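Side-chain contacts in transcriptional regulator, IclR family (Alicyclobacillus acidocaldarius subsp. acidocaldarius, PDB 5TJJ), which probably binds DNA as a transcription factor, pairing a helix-turn-helix domain of the IclR type with a C-terminal domain of the GAF superfamily: residues S29-I34 with V40-C45; K191-S196 with A242-A247. All coordinates share one frame; numbering follows the deposited sequence.

Contact 1 (S29-I34 with V40-C45); sequences STLTEI and VNKTTC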
loop_
_atom_site.group_PDB
_atom_site.type_symbol
_atom_site.label_atom_id
_atom_site.label_comp_id
_atom_site.label_asym_id
_atom_site.label_seq_id
_atom_site.Cartn_x
_atom_site.Cartn_y
_atom_site.Cartn_z
ATOM N N SER A 29 0.234 20.115 4.599
ATOM C CA SER A 29 -0.907 21.045 4.505
ATOM C C SER A 29 -1.347 21.610 5.856
ATOM O O SER A 29 -1.476 20.854 6.826
ATOM C CB SER A 29 -2.075 20.332 3.835
ATOM O OG SER A 29 -1.794 20.096 2.473
ATOM N N THR A 30 -1.574 22.928 5.922
ATOM C CA THR A 30 -2.102 23.540 7.151
ATOM C C THR A 30 -3.575 23.171 7.312
ATOM O O THR A 30 -4.224 22.693 6.366
ATOM C CB THR A 30 -1.989 25.083 7.198
ATOM O OG1 THR A 30 -2.879 25.674 6.234
ATOM C CG2 THR A 30 -0.564 25.533 6.960
ATOM N N LEU A 31 -4.086 23.405 8.522
ATOM C CA LEU A 31 -5.459 23.096 8.855
ATOM C C LEU A 31 -6.379 23.871 7.908
ATOM O O LEU A 31 -7.318 23.290 7.366
ATOM C CB LEU A 31 -5.744 23.395 10.331
ATOM C CG LEU A 31 -7.182 23.307 10.847
ATOM C CD1 LEU A 31 -7.700 21.901 10.647
ATOM C CD2 LEU A 31 -7.283 23.725 12.305
ATOM N N THR A 32 -6.082 25.154 7.674
ATOM C CA THR A 32 -6.900 25.999 6.799
ATOM C C THR A 32 -6.972 25.426 5.384
ATOM O O THR A 32 -8.058 25.220 4.845
ATOM C CB THR A 32 -6.367 27.448 6.742
ATOM O OG1 THR A 32 -6.434 28.014 8.047
ATOM C CG2 THR A 32 -7.178 28.332 5.776
ATOM N N GLU A 33 -5.815 25.161 4.794
ATOM C CA GLU A 33 -5.751 24.617 3.442
ATOM C C GLU A 33 -6.584 23.318 3.325
ATOM O O GLU A 33 -7.366 23.149 2.380
ATOM C CB GLU A 33 -4.295 24.370 3.057
ATOM C CG GLU A 33 -3.436 25.642 2.952
ATOM C CD GLU A 33 -1.948 25.358 2.766
ATOM O OE1 GLU A 33 -1.459 24.296 3.240
ATOM O OE2 GLU A 33 -1.266 26.207 2.139
ATOM N N ILE A 34 -6.447 22.426 4.309
ATOM C CA ILE A 34 -7.233 21.184 4.335
ATOM C C ILE A 34 -8.747 21.448 4.374
ATOM O O ILE A 34 -9.508 20.913 3.542
ATOM C CB ILE A 34 -6.840 20.261 5.503
ATOM C CG1 ILE A 34 -5.421 19.736 5.285
ATOM C CG2 ILE A 34 -7.804 19.071 5.596
ATOM C CD1 ILE A 34 -4.795 19.073 6.493
ATOM N N VAL A 40 -15.091 21.632 4.344
ATOM C CA VAL A 40 -15.599 21.244 5.647
ATOM C C VAL A 40 -15.204 22.300 6.669
ATOM O O VAL A 40 -14.193 22.985 6.526
ATOM C CB VAL A 40 -15.070 19.855 6.050
ATOM C CG1 VAL A 40 -15.411 19.498 7.509
ATOM C CG2 VAL A 40 -15.649 18.815 5.090
ATOM N N ASN A 41 -16.050 22.455 7.677
ATOM C CA ASN A 41 -15.789 23.330 8.806
ATOM C C ASN A 41 -14.441 22.975 9.482
ATOM O O ASN A 41 -14.191 21.804 9.778
ATOM C CB ASN A 41 -16.977 23.197 9.761
ATOM C CG ASN A 41 -16.661 23.641 11.149
ATOM O OD1 ASN A 41 -16.052 22.898 11.919
ATOM N ND2 ASN A 41 -17.076 24.849 11.489
ATOM N N LYS A 42 -13.596 23.987 9.721
ATOM C CA LYS A 42 -12.233 23.786 10.283
ATOM C C LYS A 42 -12.184 23.047 11.623
ATOM O O LYS A 42 -11.283 22.259 11.846
ATOM C CB LYS A 42 -11.483 25.118 10.447
ATOM C CG LYS A 42 -10.835 25.607 9.171
ATOM C CD LYS A 42 -10.379 27.060 9.267
ATOM C CE LYS A 42 -9.014 27.165 9.930
ATOM N NZ LYS A 42 -8.566 28.582 10.100
ATOM N N THR A 43 -13.123 23.337 12.519
ATOM C CA THR A 43 -13.197 22.629 13.789
ATOM C C THR A 43 -13.436 21.138 13.595
ATOM O O THR A 43 -12.731 20.330 14.157
ATOM C CB THR A 43 -14.291 23.231 14.687
ATOM O OG1 THR A 43 -13.937 24.580 14.977
ATOM C CG2 THR A 43 -14.443 22.452 16.005
ATOM N N THR A 44 -14.423 20.783 12.783
ATOM C CA THR A 44 -14.683 19.383 12.410
ATOM C C THR A 44 -13.400 18.696 11.961
ATOM O O THR A 44 -13.081 17.607 12.436
ATOM C CB THR A 44 -15.776 19.306 11.312
ATOM O OG1 THR A 44 -16.914 20.059 11.739
ATOM C CG2 THR A 44 -16.217 17.896 11.059
ATOM N N CYS A 45 -12.653 19.358 11.080
ATOM C CA CYS A 45 -11.340 18.873 10.628
ATOM C C CYS A 45 -10.293 18.678 11.699
ATOM O O CYS A 45 -9.502 17.746 11.618
ATOM C CB CYS A 45 -10.712 19.858 9.656
ATOM S SG CYS A 45 -11.217 19.577 7.981
#
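K42 and L31 bury the most surface where the start of helix 31-38 meets the start of helix 42-54, the two helices of the IclR helix-turn-helix; the second is probably the recognition helix, as in the family. The lysine reaches toward T32, its chain bent about the CG-CD bond (chi3 83°) rather than fully extended, and the bend brings the ammonium group to the threonine hydroxyl. Its NZ donates to OG1 of T32 over 3.0 Å, the single hydrogen bond between the two segments. The CB of T32 itself points away from the second helix; with chi1 at -62°, OG1 lies beside the backbone N and CG2 anti to it, which leaves the oxygen to meet the lysine. A valine here would probably leave the ammonium group of K42 without this acceptor and its outer chain freer to turn. The rest of the contact is van der Waals packing. One methyl of L31, CD1, serves both partners: it lies 3.8 Å from CB of C45 and equally far from the carbonyl O of K42. The sulfur of C45 looks instead to I34, whose CG2 approaches SG to 4.2 Å. Each helix start is capped locally: T30 and E33 form a capping box in which the OG1 bond is weak, and N41 OD1 accepts from both N and OG1 of T44. Further along helix 42-54, L46 and L49 also touch L31, and L49 touches I34; A35, further on in helix 31-38, meets K42 and C45. Helix 9-21 touches V40 and T44 through L13, and S29 bonds by its backbone to Y67 in strand 66-69.

Contact 2 (K191-S196 with A242-A247); sequences KGYAVS and ALKESA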
loop_
_atom_site.group_PDB
_atom_site.type_symbol
_atom_site.label_atom_id
_atom_site.label_comp_id
_atom_site.label_asym_id
_atom_site.label_seq_id
_atom_site.Cartn_x
_atom_site.Cartn_y
_atom_site.Cartn_z
ATOM N N LYS A 191 -13.806 10.418 -25.075
ATOM C CA LYS A 191 -14.875 9.608 -24.386
ATOM C C LYS A 191 -14.491 8.662 -23.243
ATOM O O LYS A 191 -15.351 8.247 -22.486
ATOM C CB LYS A 191 -15.668 8.778 -25.403
ATOM C CG LYS A 191 -16.607 9.589 -26.270
ATOM C CD LYS A 191 -17.151 8.715 -27.404
ATOM C CE LYS A 191 -18.145 9.465 -28.279
ATOM N NZ LYS A 191 -18.469 8.714 -29.523
ATOM N N GLY A 192 -13.242 8.273 -23.130
ATOM C CA GLY A 192 -12.820 7.405 -22.033
ATOM C C GLY A 192 -13.060 5.900 -22.201
ATOM O O GLY A 192 -12.929 5.164 -21.221
ATOM N N TYR A 193 -13.416 5.442 -23.411
ATOM C CA TYR A 193 -13.583 4.012 -23.686
ATOM C C TYR A 193 -13.434 3.752 -25.157
ATOM O O TYR A 193 -13.387 4.694 -25.908
ATOM C CB TYR A 193 -14.950 3.517 -23.197
ATOM C CG TYR A 193 -16.159 4.039 -23.962
ATOM C CD1 TYR A 193 -16.826 5.190 -23.567
ATOM C CD2 TYR A 193 -16.635 3.355 -25.079
ATOM C CE1 TYR A 193 -17.929 5.657 -24.287
ATOM C CE2 TYR A 193 -17.715 3.806 -25.793
ATOM C CZ TYR A 193 -18.355 4.953 -25.399
ATOM O OH TYR A 193 -19.436 5.351 -26.122
ATOM N N ALA A 194 -13.315 2.486 -25.559
ATOM C CA ALA A 194 -13.257 2.095 -27.001
ATOM C C ALA A 194 -14.117 0.894 -27.264
ATOM O O ALA A 194 -14.399 0.143 -26.352
ATOM C CB ALA A 194 -11.833 1.794 -27.450
ATOM N N VAL A 195 -14.549 0.726 -28.507
ATOM C CA VAL A 195 -15.349 -0.418 -28.911
ATOM C C VAL A 195 -14.808 -0.895 -30.241
ATOM O O VAL A 195 -14.539 -0.096 -31.105
ATOM C CB VAL A 195 -16.844 -0.065 -29.052
ATOM C CG1 VAL A 195 -17.674 -1.275 -29.484
ATOM C CG2 VAL A 195 -17.387 0.490 -27.741
ATOM N N SER A 196 -14.655 -2.200 -30.401
ATOM C CA SER A 196 -14.217 -2.774 -31.652
ATOM C C SER A 196 -15.131 -3.931 -31.978
ATOM O O SER A 196 -15.576 -4.637 -31.067
ATOM C CB SER A 196 -12.762 -3.239 -31.556
ATOM O OG SER A 196 -12.583 -4.331 -30.677
ATOM N N ALA A 242 -20.115 -0.440 -16.417
ATOM C CA ALA A 242 -19.497 -1.345 -15.433
ATOM C C ALA A 242 -17.945 -1.265 -15.484
ATOM O O ALA A 242 -17.303 -1.082 -14.463
ATOM C CB ALA A 242 -19.993 -2.773 -15.645
ATOM N N LEU A 243 -17.369 -1.355 -16.676
ATOM C CA LEU A 243 -15.938 -1.143 -16.875
ATOM C C LEU A 243 -15.419 0.187 -16.334
ATOM O O LEU A 243 -14.355 0.211 -15.721
ATOM C CB LEU A 243 -15.572 -1.247 -18.369
ATOM C CG LEU A 243 -15.699 -2.681 -18.893
ATOM C CD1 LEU A 243 -15.741 -2.655 -20.402
ATOM C CD2 LEU A 243 -14.578 -3.577 -18.354
ATOM N N LYS A 244 -16.143 1.279 -16.557
ATOM C CA LYS A 244 -15.753 2.575 -15.971
ATOM C C LYS A 244 -15.830 2.641 -14.458
ATOM O O LYS A 244 -14.936 3.217 -13.853
ATOM C CB LYS A 244 -16.560 3.732 -16.551
ATOM C CG LYS A 244 -16.013 4.200 -17.874
ATOM C CD LYS A 244 -16.914 5.274 -18.459
ATOM C CE LYS A 244 -16.206 6.045 -19.567
ATOM N NZ LYS A 244 -16.976 7.284 -19.864
ATOM N N GLU A 245 -16.879 2.077 -13.848
ATOM C CA GLU A 245 -16.940 1.998 -12.388
ATOM C C GLU A 245 -15.750 1.202 -11.828
ATOM O O GLU A 245 -15.108 1.636 -10.868
ATOM C CB GLU A 245 -18.264 1.414 -11.904
ATOM C CG GLU A 245 -19.425 2.380 -12.090
ATOM C CD GLU A 245 -20.804 1.752 -11.862
ATOM O OE1 GLU A 245 -20.903 0.799 -11.051
ATOM O OE2 GLU A 245 -21.796 2.225 -12.488
ATOM N N SER A 246 -15.431 0.078 -12.473
ATOM C CA SER A 246 -14.299 -0.723 -12.083
ATOM C C SER A 246 -12.975 -0.043 -12.361
ATOM O O SER A 246 -12.080 -0.137 -11.554
ATOM C CB SER A 246 -14.330 -2.092 -12.754
ATOM O OG SER A 246 -15.373 -2.851 -12.189
ATOM N N ALA A 247 -12.840 0.628 -13.495
ATOM C CA ALA A 247 -11.546 1.223 -13.862
ATOM C C ALA A 247 -11.202 2.438 -12.966
ATOM O O ALA A 247 -10.046 2.655 -12.616
ATOM C CB ALA A 247 -11.522 1.595 -15.335
#
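K244 carries the helix side of this contact alone, stretching from helix 233-253 to the turn formed by K191, G192 and Y193. The polar part is one hydrogen bond, in which NZ of K244 donates to the carbonyl O of K191 at 3.2 Å. The C=O...N angle of 164° places the ammonium group almost straight ahead of the carbonyl. The lysine chain is extended beyond CG, with chi2, chi3 and chi4 all near 180°, which gives it the length to cross from the helix surface to the turn. This carbonyl belongs to the last residue of helix 178-191, where the helix dipole would be expected to make a positive group welcome.

The remaining contacts are van der Waals and centre on CE of K244. This carbon lies 3.8 Å from the carbonyl O of G192 and equally far from the carbonyl O of K191. It also comes within 4.1 Å of CD1 of Y193, approaching the ring obliquely; CG2 of V195 lies at the edge of that ring, in its plane.

A steric element completes the account. G192 leaves helical geometry with a positive phi of 82°, and a beta carbon there would collide with the carbonyl O of K191 and come within 3.4 Å of CE of K244.

The contact lies in the C-terminal IclR domain, of the GAF clan, where helix 233-253 packs on the antiparallel sheet. The turn links helix 178-191 to strand 194-197, an outermost strand of the six-stranded sheet within this chain, paired with strand 204-212. Helix 233-253 packs beside helix 86-101, and L243 and A247 press on strands 204-212 and 218-227; K244 joins this helix to the turn at the edge strand.

In the fold
The two contacts belong to different parts of the chain, with contact 1 in the helix-turn-helix range and contact 2 in the IclR C-terminal range. They follow one another in sequence, do not touch, and stand 35 Å apart between centres, their nearest atoms being about 23 Å apart. The centre of contact 1 lies about 30 Å from the centre of the chain, in the probable DNA-binding part, whereas that of contact 2 is only about 9 Å from it. Each has one lysine hydrogen bond, backed by hydrophobic side-chain contacts only in contact 1, which is partly buried, while contact 2 remains at the surface.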